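Local atomic coordinates of tail spike protein (Acinetobacter phage vB_AbaP_AS12, PDB entry 6EU4), a protein that probably recognises and degrades capsular polysaccharide on the surface of Acinetobacter baumannii, as the trimeric tailspike of the phage particle. Residues N511-S516 / Y520-W525; E485-L490 / W550-D555; V129-N134 / C147-T152; I107-V112 / Y125-P130; N336-Y339 / E344-I347. All coordinates share one frame; numbering follows the deposited sequence. Where two conformers were deposited one is given.

Contact 1 of 5, residues N511-S516 / Y520-W525; sequences NGFPSS and YLVQQW
F513 sets one corner of its ring against the flat side of Y520. F513 CD2 lies over the centre of one face of the Y520 ring, 3.3 Å above its plane. The two side chains lie alongside each other and run opposite ways. Their planes are turned by 48°, so the pair is oblique and belongs to neither standard stacking type. The closest carbons are F513 CD2 and Y520 CD1, 3.4 Å apart. Further along the same ring, F513 CE2 reaches V522 CG2 at 4.2 Å. Y520 carries its CG anti to the carbonyl carbon, chi1 -79°, which sends the ring from the strand out to the loop 511-516. There P514 meets it head-on, and its CD sits 3.4 Å from Y520 OH. S515 O lies at the ring edge, in its plane, and accepts from the hydroxyl. The bond is very short, 2.5 Å from Y520 OH to S515 O, and its exact length is doubtful. The phenol thus packs by its face and bonds by its tip. Around the pair, F513 also touches I487 and Q501, and Y520 touches A539 and A541. L521, on the other side of the strand, packs on N535 of the second subunit. The arrangement is that of a loop folded over an antiparallel sheet, here strands 496-501, 520-526 and 535-542 in the C-terminal part of the spike.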
# COMPACT_ATOMS: atom_id res chain seq x y z
N ASN A 511 30.13 -10.68 -40.71
CA ASN A 511 29.54 -10.44 -39.41
C ASN A 511 30.54 -10.65 -38.26
O ASN A 511 30.12 -10.74 -37.10
CB ASN A 511 28.32 -11.33 -39.22
CG ASN A 511 27.08 -10.74 -39.86
OD1 ASN A 511 26.95 -9.52 -39.95
ND2 ASN A 511 26.16 -11.59 -40.31
N GLY A 512 31.83 -10.72 -38.56
CA GLY A 512 32.85 -10.71 -37.53
C GLY A 512 33.28 -12.07 -37.02
O GLY A 512 34.05 -12.14 -36.06
N PHE A 513 32.81 -13.13 -37.63
CA PHE A 513 33.16 -14.45 -37.14
C PHE A 513 34.45 -14.94 -37.79
O PHE A 513 34.74 -14.60 -38.94
CB PHE A 513 32.03 -15.44 -37.42
CG PHE A 513 30.80 -15.17 -36.60
CD1 PHE A 513 29.81 -14.33 -37.07
CD2 PHE A 513 30.64 -15.77 -35.36
CE1 PHE A 513 28.68 -14.07 -36.31
CE2 PHE A 513 29.51 -15.52 -34.60
CZ PHE A 513 28.53 -14.67 -35.07
N PRO A 514 35.25 -15.74 -37.09
CA PRO A 514 36.57 -16.12 -37.63
C PRO A 514 36.51 -17.22 -38.68
O PRO A 514 37.40 -17.33 -39.53
CB PRO A 514 37.34 -16.59 -36.39
CG PRO A 514 36.28 -17.07 -35.46
CD PRO A 514 35.10 -16.15 -35.68
N SER A 515 35.48 -18.05 -38.61
CA SER A 515 35.34 -19.22 -39.47
C SER A 515 33.88 -19.34 -39.87
O SER A 515 33.01 -19.49 -39.00
CB SER A 515 35.84 -20.48 -38.75
OG SER A 515 35.49 -21.68 -39.43
N SER A 516 33.59 -19.21 -41.15
CA SER A 516 32.21 -19.04 -41.57
C SER A 516 31.48 -20.38 -41.66
O SER A 516 32.09 -21.44 -41.81
CB SER A 516 32.15 -18.35 -42.93
OG SER A 516 32.74 -19.20 -43.91
N TYR A 520 27.80 -20.79 -33.55
CA TYR A 520 28.72 -20.28 -32.54
C TYR A 520 28.06 -20.04 -31.19
O TYR A 520 26.88 -19.68 -31.09
CB TYR A 520 29.34 -18.93 -32.93
CG TYR A 520 30.47 -18.99 -33.92
CD1 TYR A 520 30.24 -19.18 -35.27
CD2 TYR A 520 31.78 -18.82 -33.50
CE1 TYR A 520 31.28 -19.21 -36.18
CE2 TYR A 520 32.82 -18.84 -34.39
CZ TYR A 520 32.58 -19.04 -35.73
OH TYR A 520 33.62 -19.08 -36.63
N LEU A 521 28.85 -20.24 -30.14
CA LEU A 521 28.70 -19.55 -28.88
C LEU A 521 29.86 -18.58 -28.74
O LEU A 521 31.00 -18.92 -29.08
CB LEU A 521 28.69 -20.52 -27.70
CG LEU A 521 27.43 -21.37 -27.55
CD1 LEU A 521 27.65 -22.50 -26.56
CD2 LEU A 521 26.29 -20.48 -27.10
N VAL A 522 29.58 -17.37 -28.26
CA VAL A 522 30.58 -16.33 -28.08
C VAL A 522 30.41 -15.73 -26.69
O VAL A 522 29.30 -15.34 -26.31
CB VAL A 522 30.48 -15.22 -29.15
CG1 VAL A 522 31.54 -14.14 -28.90
CG2 VAL A 522 30.59 -15.80 -30.56
N GLN A 523 31.49 -15.68 -25.93
CA GLN A 523 31.54 -14.90 -24.71
C GLN A 523 32.17 -13.57 -25.06
O GLN A 523 33.32 -13.54 -25.50
CB GLN A 523 32.35 -15.60 -23.62
CG GLN A 523 32.63 -14.71 -22.39
CD GLN A 523 31.41 -14.59 -21.49
OE1 GLN A 523 30.89 -15.58 -20.98
NE2 GLN A 523 30.93 -13.37 -21.31
N GLN A 524 31.44 -12.48 -24.85
CA GLN A 524 32.01 -11.14 -24.96
C GLN A 524 32.32 -10.61 -23.56
O GLN A 524 31.54 -10.79 -22.62
CB GLN A 524 31.07 -10.18 -25.68
CG GLN A 524 31.60 -8.74 -25.69
CD GLN A 524 30.83 -7.85 -26.63
OE1 GLN A 524 30.86 -8.06 -27.84
NE2 GLN A 524 30.14 -6.85 -26.09
N TRP A 525 33.49 -10.01 -23.42
CA TRP A 525 33.83 -9.25 -22.23
C TRP A 525 33.97 -7.78 -22.60
O TRP A 525 34.31 -7.43 -23.74
CB TRP A 525 35.13 -9.73 -21.61
CG TRP A 525 35.11 -11.09 -20.96
CD1 TRP A 525 34.76 -11.36 -19.69
CD2 TRP A 525 35.52 -12.34 -21.55
NE1 TRP A 525 34.89 -12.71 -19.43
CE2 TRP A 525 35.35 -13.33 -20.56
CE3 TRP A 525 35.97 -12.72 -22.81
CZ2 TRP A 525 35.68 -14.67 -20.78
CZ3 TRP A 525 36.26 -14.06 -23.03
CH2 TRP A 525 36.12 -15.01 -22.03

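Contact 2 of 5, residues E485-L490 / W550-D555; sequences ESITNL and WLRTGD
T488 and R552 join two backbones that stay far apart. The nearest CA atoms, those of T488 and G554, are 9.5 Å from each other. Segment 485-490 is an irregular loop, while 550-554 is the end of a strand. An ST turn shapes the loop: T488 N donates to S486 OG at 3.0 Å. R552 CG lies between the backbone N and the carbonyl carbon, chi1 68°, and the straight chain beyond it runs to the loop. R552 meets T488 at about a right angle. R552 NH2 donates to T488 OG1 at 3.0 Å, with an N-H...O angle of 154°. The hydroxyl lies at the edge of the guanidinium, near its plane. A water completes a second path, 2.6 Å from T488 OG1 and 3.1 Å from R552 NH1, whose proton it accepts. I487 adds CG1 at 3.9 Å from R552 NH2. Q537 ties the two sides together, since its OE1 accepts from R552 NH2 and its NE2 donates to I487 O. Y560 makes a cation-pi contact with R552. The chemistry implies a buried guanidinium held by neutral oxygens and an aromatic ring, with its rotation fixed by bonds to T488, Q537 and water.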
# COMPACT_ATOMS: atom_id res chain seq x y z
N GLU A 485 23.52 -10.16 -37.65
CA GLU A 485 24.19 -9.01 -37.07
C GLU A 485 25.65 -9.33 -36.83
O GLU A 485 26.06 -10.50 -36.75
CB GLU A 485 23.51 -8.54 -35.77
CG GLU A 485 23.13 -9.61 -34.80
CD GLU A 485 22.19 -9.11 -33.69
OE1 GLU A 485 22.51 -8.11 -33.00
OE2 GLU A 485 21.12 -9.72 -33.49
N SER A 486 26.44 -8.27 -36.73
CA SER A 486 27.88 -8.41 -36.58
C SER A 486 28.27 -8.43 -35.11
O SER A 486 27.89 -7.53 -34.35
CB SER A 486 28.61 -7.27 -37.28
OG SER A 486 29.97 -7.26 -36.90
N ILE A 487 29.06 -9.43 -34.72
CA ILE A 487 29.58 -9.46 -33.36
C ILE A 487 30.76 -8.52 -33.18
O ILE A 487 31.24 -8.34 -32.06
CB ILE A 487 29.98 -10.90 -32.96
CG1 ILE A 487 31.04 -11.46 -33.91
CG2 ILE A 487 28.76 -11.79 -32.92
CD1 ILE A 487 31.73 -12.73 -33.34
N THR A 488 31.22 -7.88 -34.25
CA THR A 488 32.21 -6.82 -34.15
C THR A 488 31.61 -5.51 -33.66
O THR A 488 32.32 -4.70 -33.06
CB THR A 488 32.88 -6.65 -35.50
OG1 THR A 488 33.53 -7.89 -35.83
CG2 THR A 488 33.91 -5.52 -35.50
N ASN A 489 30.31 -5.31 -33.86
CA ASN A 489 29.65 -4.04 -33.57
C ASN A 489 28.68 -4.15 -32.40
O ASN A 489 27.61 -3.53 -32.41
CB ASN A 489 28.94 -3.51 -34.81
CG ASN A 489 29.88 -3.37 -36.00
OD1 ASN A 489 31.07 -3.12 -35.83
ND2 ASN A 489 29.33 -3.52 -37.21
N LEU A 490 29.04 -4.91 -31.37
CA LEU A 490 28.25 -5.05 -30.15
C LEU A 490 28.93 -4.40 -28.95
O LEU A 490 28.58 -4.69 -27.80
CB LEU A 490 27.98 -6.53 -29.84
CG LEU A 490 27.23 -7.31 -30.92
CD1 LEU A 490 27.11 -8.79 -30.54
CD2 LEU A 490 25.84 -6.72 -31.14
N TRP A 550 38.73 -19.52 -30.42
CA TRP A 550 39.27 -18.27 -30.91
C TRP A 550 39.16 -17.17 -29.85
O TRP A 550 38.12 -17.05 -29.18
CB TRP A 550 38.51 -17.80 -32.14
CG TRP A 550 38.46 -18.77 -33.29
CD1 TRP A 550 37.61 -19.85 -33.44
CD2 TRP A 550 39.27 -18.74 -34.47
NE1 TRP A 550 37.86 -20.47 -34.63
CE2 TRP A 550 38.86 -19.81 -35.29
CE3 TRP A 550 40.29 -17.90 -34.92
CZ2 TRP A 550 39.44 -20.08 -36.53
CZ3 TRP A 550 40.87 -18.16 -36.16
CH2 TRP A 550 40.45 -19.25 -36.94
N LEU A 551 40.21 -16.35 -29.76
CA LEU A 551 40.24 -15.17 -28.90
C LEU A 551 40.58 -13.93 -29.71
O LEU A 551 41.41 -13.97 -30.62
CB LEU A 551 41.29 -15.32 -27.80
CG LEU A 551 41.05 -16.44 -26.78
CD1 LEU A 551 42.21 -16.52 -25.80
CD2 LEU A 551 39.77 -16.23 -26.00
N ARG A 552 39.97 -12.80 -29.35
CA ARG A 552 40.44 -11.51 -29.85
C ARG A 552 40.14 -10.43 -28.81
O ARG A 552 39.33 -10.63 -27.91
CB ARG A 552 39.82 -11.15 -31.20
CG ARG A 552 38.30 -10.84 -31.17
CD ARG A 552 37.85 -10.24 -32.50
NE ARG A 552 36.41 -10.04 -32.52
CZ ARG A 552 35.72 -9.58 -33.56
NH1 ARG A 552 36.32 -9.23 -34.69
NH2 ARG A 552 34.41 -9.47 -33.46
N THR A 553 40.83 -9.30 -28.94
CA THR A 553 40.66 -8.17 -28.05
C THR A 553 40.44 -6.90 -28.85
O THR A 553 40.87 -6.79 -30.00
CB THR A 553 41.87 -7.97 -27.14
OG1 THR A 553 43.04 -7.85 -27.94
CG2 THR A 553 42.03 -9.13 -26.17
N GLY A 554 39.81 -5.94 -28.19
CA GLY A 554 39.64 -4.60 -28.73
C GLY A 554 40.04 -3.56 -27.71
O GLY A 554 39.47 -3.49 -26.62
N ASP A 555 41.05 -2.76 -28.05
CA ASP A 555 41.51 -1.71 -27.17
C ASP A 555 40.50 -0.56 -27.18
O ASP A 555 39.76 -0.37 -28.14
CB ASP A 555 42.89 -1.25 -27.62
CG ASP A 555 43.67 -0.46 -26.56
OD1 ASP A 555 43.20 -0.28 -25.41
OD2 ASP A 555 44.80 -0.01 -26.91
O HOH W 1 35.52 -8.16 -37.53

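Contact 3 of 5, residues V129-N134 / C147-T152; sequences VPVYYN and CGFIKT
K151 reaches from its strand to the V129-P130 peptide, and its chain can be followed atom by atom. CB points toward segment 129-134, where the CA atoms of V129 and K151 are 7.0 Å apart. With CG anti to the backbone N, chi1 -179°, the chain continues toward V129. CD is the first side-chain atom to come near the other segment, 4.1 Å from V129 O. CE does most of the touching. It sits over the flat face of the peptide link, 3.5 Å from V129 C. From there it also faces the proline ring, with P130 CD 3.9 Å from K151 CE. A last bend at chi4, -86°, turns NZ away to partners outside both segments. NZ forms a salt bridge with D174 and hydrogen bonds with N155 O and T153 O. Two residues back along the strand, F149 points to the same segment. V131 CG2 approaches F149 CE2 at 4.0 Å, meeting the ring obliquely. I109 of helix 106-113 covers both members of this pair, and Y125 and M177 also pack on F149. The chemistry divides the contact in two. Valine and phenylalanine make a plain apolar patch. The lysine lays its methylene groups on a peptide and a proline, while its buried charge is met by a carboxylate and two carbonyl oxygens beyond the segments.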
# COMPACT_ATOMS: atom_id res chain seq x y z
N VAL A 129 -21.23 36.21 0.78
CA VAL A 129 -19.84 36.32 1.24
C VAL A 129 -19.37 34.93 1.63
O VAL A 129 -20.18 34.00 1.79
CB VAL A 129 -19.71 37.31 2.41
CG1 VAL A 129 -20.01 38.75 1.95
CG2 VAL A 129 -20.62 36.93 3.56
N PRO A 130 -18.06 34.74 1.78
CA PRO A 130 -17.59 33.46 2.34
C PRO A 130 -18.07 33.31 3.77
O PRO A 130 -18.35 34.29 4.47
CB PRO A 130 -16.05 33.60 2.28
CG PRO A 130 -15.79 34.80 1.39
CD PRO A 130 -16.95 35.69 1.60
N VAL A 131 -18.14 32.05 4.22
CA VAL A 131 -18.39 31.74 5.62
C VAL A 131 -17.18 30.99 6.14
O VAL A 131 -16.55 30.23 5.40
CB VAL A 131 -19.69 30.93 5.82
CG1 VAL A 131 -20.89 31.78 5.37
CG2 VAL A 131 -19.67 29.60 5.06
N TYR A 132 -16.82 31.25 7.39
CA TYR A 132 -15.62 30.67 7.95
C TYR A 132 -15.94 29.79 9.15
O TYR A 132 -16.99 29.92 9.80
CB TYR A 132 -14.61 31.78 8.35
CG TYR A 132 -15.04 32.64 9.52
CD1 TYR A 132 -14.80 32.23 10.83
CD2 TYR A 132 -15.68 33.85 9.31
CE1 TYR A 132 -15.20 33.03 11.90
CE2 TYR A 132 -16.08 34.64 10.37
CZ TYR A 132 -15.83 34.22 11.66
OH TYR A 132 -16.23 34.99 12.72
N TYR A 133 -15.03 28.88 9.43
CA TYR A 133 -15.07 28.08 10.63
C TYR A 133 -13.70 28.12 11.27
O TYR A 133 -12.69 28.38 10.60
CB TYR A 133 -15.51 26.64 10.33
CG TYR A 133 -14.61 25.88 9.36
CD1 TYR A 133 -14.69 26.06 7.99
CD2 TYR A 133 -13.69 24.94 9.84
CE1 TYR A 133 -13.87 25.35 7.12
CE2 TYR A 133 -12.87 24.22 8.96
CZ TYR A 133 -12.96 24.44 7.61
OH TYR A 133 -12.15 23.74 6.74
N ASN A 134 -13.65 27.85 12.59
CA ASN A 134 -12.41 27.91 13.34
C ASN A 134 -12.00 26.51 13.71
O ASN A 134 -11.42 25.79 12.88
CB ASN A 134 -12.56 28.83 14.57
CG ASN A 134 -12.98 30.25 14.21
OD1 ASN A 134 -13.94 30.77 14.79
ND2 ASN A 134 -12.26 30.88 13.28
N CYS A 147 -27.43 19.28 0.06
CA CYS A 147 -27.00 20.02 1.25
C CYS A 147 -25.76 20.83 0.93
O CYS A 147 -24.81 20.30 0.35
CB CYS A 147 -26.68 19.07 2.41
SG CYS A 147 -28.07 18.02 2.88
N GLY A 148 -25.74 22.10 1.32
CA GLY A 148 -24.52 22.85 1.15
C GLY A 148 -24.78 24.31 0.89
O GLY A 148 -25.87 24.82 1.15
N PHE A 149 -23.73 24.96 0.40
CA PHE A 149 -23.67 26.42 0.28
C PHE A 149 -23.46 26.78 -1.18
O PHE A 149 -22.55 26.23 -1.82
CB PHE A 149 -22.53 27.01 1.11
CG PHE A 149 -22.61 26.70 2.58
CD1 PHE A 149 -23.82 26.70 3.25
CD2 PHE A 149 -21.46 26.40 3.29
CE1 PHE A 149 -23.89 26.39 4.62
CE2 PHE A 149 -21.53 26.08 4.66
CZ PHE A 149 -22.76 26.08 5.31
N ILE A 150 -24.26 27.72 -1.67
CA ILE A 150 -24.15 28.25 -3.02
C ILE A 150 -23.75 29.72 -2.90
O ILE A 150 -24.53 30.54 -2.40
CB ILE A 150 -25.47 28.10 -3.79
CG1 ILE A 150 -25.99 26.67 -3.67
CG2 ILE A 150 -25.27 28.51 -5.24
CD1 ILE A 150 -25.10 25.63 -4.29
N LYS A 151 -22.56 30.05 -3.36
CA LYS A 151 -22.08 31.42 -3.29
C LYS A 151 -22.43 32.16 -4.57
O LYS A 151 -22.17 31.67 -5.67
CB LYS A 151 -20.57 31.43 -3.07
CG LYS A 151 -20.04 32.84 -2.96
CD LYS A 151 -18.96 32.95 -1.94
CE LYS A 151 -18.54 34.38 -1.73
NZ LYS A 151 -17.52 34.77 -2.69
N THR A 152 -23.01 33.36 -4.42
CA THR A 152 -23.62 34.09 -5.53
C THR A 152 -22.82 35.29 -6.00
O THR A 152 -23.26 36.01 -6.91
CB THR A 152 -25.02 34.57 -5.14
OG1 THR A 152 -24.90 35.54 -4.09
CG2 THR A 152 -25.88 33.41 -4.66

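Contact 4 of 5, residues I107-V112 / Y125-P130; sequences IPIQKV and YHTSVP
Y125 is the first residue of its strand to meet helix 106-113, through I109. I109 CD1 lies 3.7 Å from Y125 CB and approaches the ring obliquely. I109 holds CG1 anti to the carbonyl carbon, chi1 -71°, and CD1 is carried on toward the strand. The tyrosine hydroxyl looks elsewhere: Y125 OH is hydrogen-bonded to E92 and to N122 N. T127 turns its methyl to the same I109 tip, which it crosses at about a right angle. The separation of I109 CD1 and T127 CG2 is 3.4 Å, but T127 was deposited in two conformers, so this tightness is doubtful. After S128 and V129 the chain returns to the helix at P130, by its carbonyl. A water donates to P130 O and to Q110 OE1, at 2.7 Å from each of them. Q110 OE1 accepts from Y132 N too, so two donors grip this one oxygen. The arrangement, a short helix laid against the first coils, is consistent with the helical N-terminal cap found on many parallel beta-helices.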
# COMPACT_ATOMS: atom_id res chain seq x y z
N ILE A 107 -25.27 35.51 7.03
CA ILE A 107 -25.13 35.93 8.42
C ILE A 107 -25.62 34.80 9.33
O ILE A 107 -24.90 34.43 10.26
CB ILE A 107 -25.85 37.27 8.66
CG1 ILE A 107 -25.05 38.38 7.96
CG2 ILE A 107 -26.00 37.56 10.16
CD1 ILE A 107 -25.78 39.73 7.88
N PRO A 108 -26.81 34.23 9.10
CA PRO A 108 -27.22 33.09 9.93
C PRO A 108 -26.25 31.92 9.89
O PRO A 108 -26.00 31.30 10.93
CB PRO A 108 -28.58 32.68 9.33
CG PRO A 108 -29.06 33.84 8.61
CD PRO A 108 -27.89 34.68 8.21
N ILE A 109 -25.73 31.57 8.70
CA ILE A 109 -24.77 30.47 8.62
C ILE A 109 -23.58 30.78 9.50
O ILE A 109 -23.11 29.94 10.27
CB ILE A 109 -24.32 30.24 7.17
CG1 ILE A 109 -25.44 29.63 6.31
CG2 ILE A 109 -23.07 29.32 7.11
CD1 ILE A 109 -25.21 29.84 4.85
N GLN A 110 -23.06 32.00 9.38
CA GLN A 110 -21.86 32.34 10.12
C GLN A 110 -22.09 32.23 11.62
O GLN A 110 -21.23 31.72 12.35
CB GLN A 110 -21.40 33.76 9.74
CG GLN A 110 -20.02 34.08 10.26
CD GLN A 110 -18.98 33.10 9.73
OE1 GLN A 110 -18.63 33.13 8.55
NE2 GLN A 110 -18.55 32.19 10.60
N LYS A 111 -23.26 32.68 12.09
CA LYS A 111 -23.57 32.58 13.52
C LYS A 111 -23.54 31.14 14.01
O LYS A 111 -23.01 30.87 15.10
CB LYS A 111 -24.94 33.20 13.80
CG LYS A 111 -24.93 34.73 13.75
CD LYS A 111 -26.31 35.28 13.90
CE LYS A 111 -26.27 36.80 13.83
NZ LYS A 111 -27.63 37.39 13.89
N VAL A 112 -24.10 30.20 13.24
CA VAL A 112 -24.13 28.84 13.78
C VAL A 112 -22.75 28.19 13.67
O VAL A 112 -22.39 27.37 14.51
CB VAL A 112 -25.21 27.95 13.13
CG1 VAL A 112 -26.61 28.56 13.35
CG2 VAL A 112 -24.95 27.71 11.67
N TYR A 125 -28.22 26.51 1.01
CA TYR A 125 -28.23 27.86 1.54
C TYR A 125 -27.40 28.73 0.61
O TYR A 125 -26.30 28.33 0.20
CB TYR A 125 -27.65 27.90 2.94
CG TYR A 125 -28.24 26.90 3.90
CD1 TYR A 125 -29.37 27.20 4.65
CD2 TYR A 125 -27.66 25.65 4.05
CE1 TYR A 125 -29.90 26.27 5.55
CE2 TYR A 125 -28.18 24.72 4.94
CZ TYR A 125 -29.28 25.02 5.68
OH TYR A 125 -29.78 24.08 6.55
N HIS A 126 -27.91 29.91 0.27
CA HIS A 126 -27.21 30.83 -0.63
C HIS A 126 -26.51 31.92 0.18
O HIS A 126 -27.03 32.40 1.18
CB HIS A 126 -28.19 31.45 -1.63
CG HIS A 126 -28.70 30.46 -2.61
ND1 HIS A 126 -29.60 29.47 -2.27
CD2 HIS A 126 -28.41 30.27 -3.92
CE1 HIS A 126 -29.84 28.72 -3.33
NE2 HIS A 126 -29.14 29.19 -4.35
N THR A 127 -25.30 32.28 -0.26
CA THR A 127 -24.46 33.20 0.49
C THR A 127 -23.84 34.23 -0.44
O THR A 127 -23.45 33.91 -1.56
CB THR A 127 -23.33 32.45 1.19
OG1 THR A 127 -22.60 31.70 0.20
CG2 THR A 127 -23.90 31.53 2.25
N SER A 128 -23.74 35.47 0.04
CA SER A 128 -23.12 36.53 -0.73
C SER A 128 -21.68 36.80 -0.32
O SER A 128 -20.99 37.58 -0.99
CB SER A 128 -23.91 37.82 -0.60
OG SER A 128 -23.71 38.38 0.69
N VAL A 129 -21.23 36.21 0.78
CA VAL A 129 -19.84 36.32 1.24
C VAL A 129 -19.37 34.93 1.63
O VAL A 129 -20.18 34.00 1.79
CB VAL A 129 -19.71 37.31 2.41
CG1 VAL A 129 -20.01 38.75 1.95
CG2 VAL A 129 -20.62 36.93 3.56
N PRO A 130 -18.06 34.74 1.78
CA PRO A 130 -17.59 33.46 2.34
C PRO A 130 -18.07 33.31 3.77
O PRO A 130 -18.35 34.29 4.47
CB PRO A 130 -16.05 33.60 2.28
CG PRO A 130 -15.79 34.80 1.39
CD PRO A 130 -16.95 35.69 1.60
O HOH W 2 -19.04 35.22 6.94

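Contact 5 of 5, residues N336-Y339 / E344-I347; sequences NFLY and EVNI
E344 begins the strand on which V345 and I347 face L338 and F337, and its carboxylate is gripped at both oxygens. OE1 forms a salt bridge with K380, and OE2 accepts a hydrogen bond from G386 N of the third subunit. The contact itself is apolar. L338 and V345 reach toward each other tip to tip, with L338 CD2 and V345 CG1 4.2 Å apart. At chi1 169° the leucine CG stands opposite the backbone N, and the branch reaches the facing strand. I347 runs alongside it the other way, and the same L338 CD2 comes within 4.2 Å of I347 CD1. One methyl thus serves two partners. F337 offers its ring edge, with CE2 4.3 Å from I347 CD1. The rings of F315 and F350 meet F337 edge-to-face. The CA atoms of L338 and V345 are 9.3 Å apart, so side chains alone bridge the segments. The chain turns a corner at F337, and the two segments lie on different faces of a parallel beta-helix. Strand 336-341 runs parallel between 311-318 and 371-376, while 344-348 pairs in parallel with 321-334 and 380-384. L338 and V345 meet in the interior of the coil.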
# COMPACT_ATOMS: atom_id res chain seq x y z
N ASN A 336 2.59 16.56 -18.91
CA ASN A 336 3.12 15.50 -18.08
C ASN A 336 1.99 14.76 -17.39
O ASN A 336 0.97 15.37 -17.03
CB ASN A 336 4.05 16.00 -16.95
CG ASN A 336 5.20 16.90 -17.41
OD1 ASN A 336 5.48 17.90 -16.75
ND2 ASN A 336 5.89 16.55 -18.49
N PHE A 337 2.19 13.47 -17.16
CA PHE A 337 1.33 12.73 -16.24
C PHE A 337 1.73 13.07 -14.81
O PHE A 337 0.91 13.53 -14.02
CB PHE A 337 1.44 11.23 -16.52
CG PHE A 337 0.68 10.34 -15.57
CD1 PHE A 337 -0.63 9.96 -15.83
CD2 PHE A 337 1.32 9.81 -14.46
CE1 PHE A 337 -1.30 9.12 -14.98
CE2 PHE A 337 0.66 8.98 -13.59
CZ PHE A 337 -0.66 8.61 -13.85
N LEU A 338 3.02 12.91 -14.50
CA LEU A 338 3.58 13.25 -13.21
C LEU A 338 4.78 14.15 -13.45
O LEU A 338 5.70 13.77 -14.20
CB LEU A 338 4.01 12.02 -12.43
CG LEU A 338 4.86 12.29 -11.17
CD1 LEU A 338 4.08 13.09 -10.15
CD2 LEU A 338 5.33 10.95 -10.59
N TYR A 339 4.76 15.33 -12.86
CA TYR A 339 5.94 16.14 -12.67
C TYR A 339 6.40 15.96 -11.23
O TYR A 339 5.67 16.31 -10.30
CB TYR A 339 5.65 17.62 -12.96
CG TYR A 339 6.85 18.49 -12.71
CD1 TYR A 339 7.80 18.68 -13.69
CD2 TYR A 339 7.04 19.11 -11.47
CE1 TYR A 339 8.93 19.48 -13.46
CE2 TYR A 339 8.15 19.91 -11.24
CZ TYR A 339 9.09 20.08 -12.23
OH TYR A 339 10.21 20.86 -12.01
N GLU A 344 9.54 11.76 -3.69
CA GLU A 344 9.46 10.30 -3.74
C GLU A 344 8.01 9.93 -3.99
O GLU A 344 7.13 10.29 -3.20
CB GLU A 344 9.95 9.67 -2.43
CG GLU A 344 9.75 8.13 -2.42
CD GLU A 344 10.51 7.41 -1.32
OE1 GLU A 344 11.21 8.04 -0.47
OE2 GLU A 344 10.40 6.17 -1.29
N VAL A 345 7.74 9.24 -5.10
CA VAL A 345 6.37 8.87 -5.46
C VAL A 345 6.37 7.39 -5.83
O VAL A 345 7.06 6.97 -6.76
CB VAL A 345 5.83 9.73 -6.61
CG1 VAL A 345 4.34 9.49 -6.81
CG2 VAL A 345 6.09 11.23 -6.35
N ASN A 346 5.60 6.60 -5.09
CA ASN A 346 5.40 5.19 -5.40
C ASN A 346 3.99 5.06 -5.94
O ASN A 346 3.03 5.34 -5.21
CB ASN A 346 5.57 4.32 -4.16
CG ASN A 346 5.51 2.84 -4.50
OD1 ASN A 346 5.19 2.45 -5.63
ND2 ASN A 346 5.90 2.02 -3.55
N ILE A 347 3.87 4.67 -7.19
CA ILE A 347 2.57 4.53 -7.86
C ILE A 347 2.33 3.04 -8.03
O ILE A 347 2.97 2.39 -8.87
CB ILE A 347 2.55 5.27 -9.21
CG1 ILE A 347 2.95 6.75 -9.02
CG2 ILE A 347 1.20 5.15 -9.84
CD1 ILE A 347 2.96 7.55 -10.28

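The contacts sample three places along the elongated spike. Contacts 3 and 4 lie near the N-terminal end of the beta-helix, with centres about 6 Å apart. They share V129 and P130, and I150 N and Y125 O, 2.8 Å apart, probably form a hydrogen bond. Contact 5 lies in the middle of the chain, its centre about 34 Å from that of contact 3 and 41 Å from that of contact 2. Contacts 1 and 2 form the C-terminal pair, with centres about 7 Å apart. Contact 1 is nested in the loop closed by contact 2, and N511 O lies 2.9 Å from I487 N, a probable hydrogen bond. The centres of contacts 1 and 4 are about 83 Å apart.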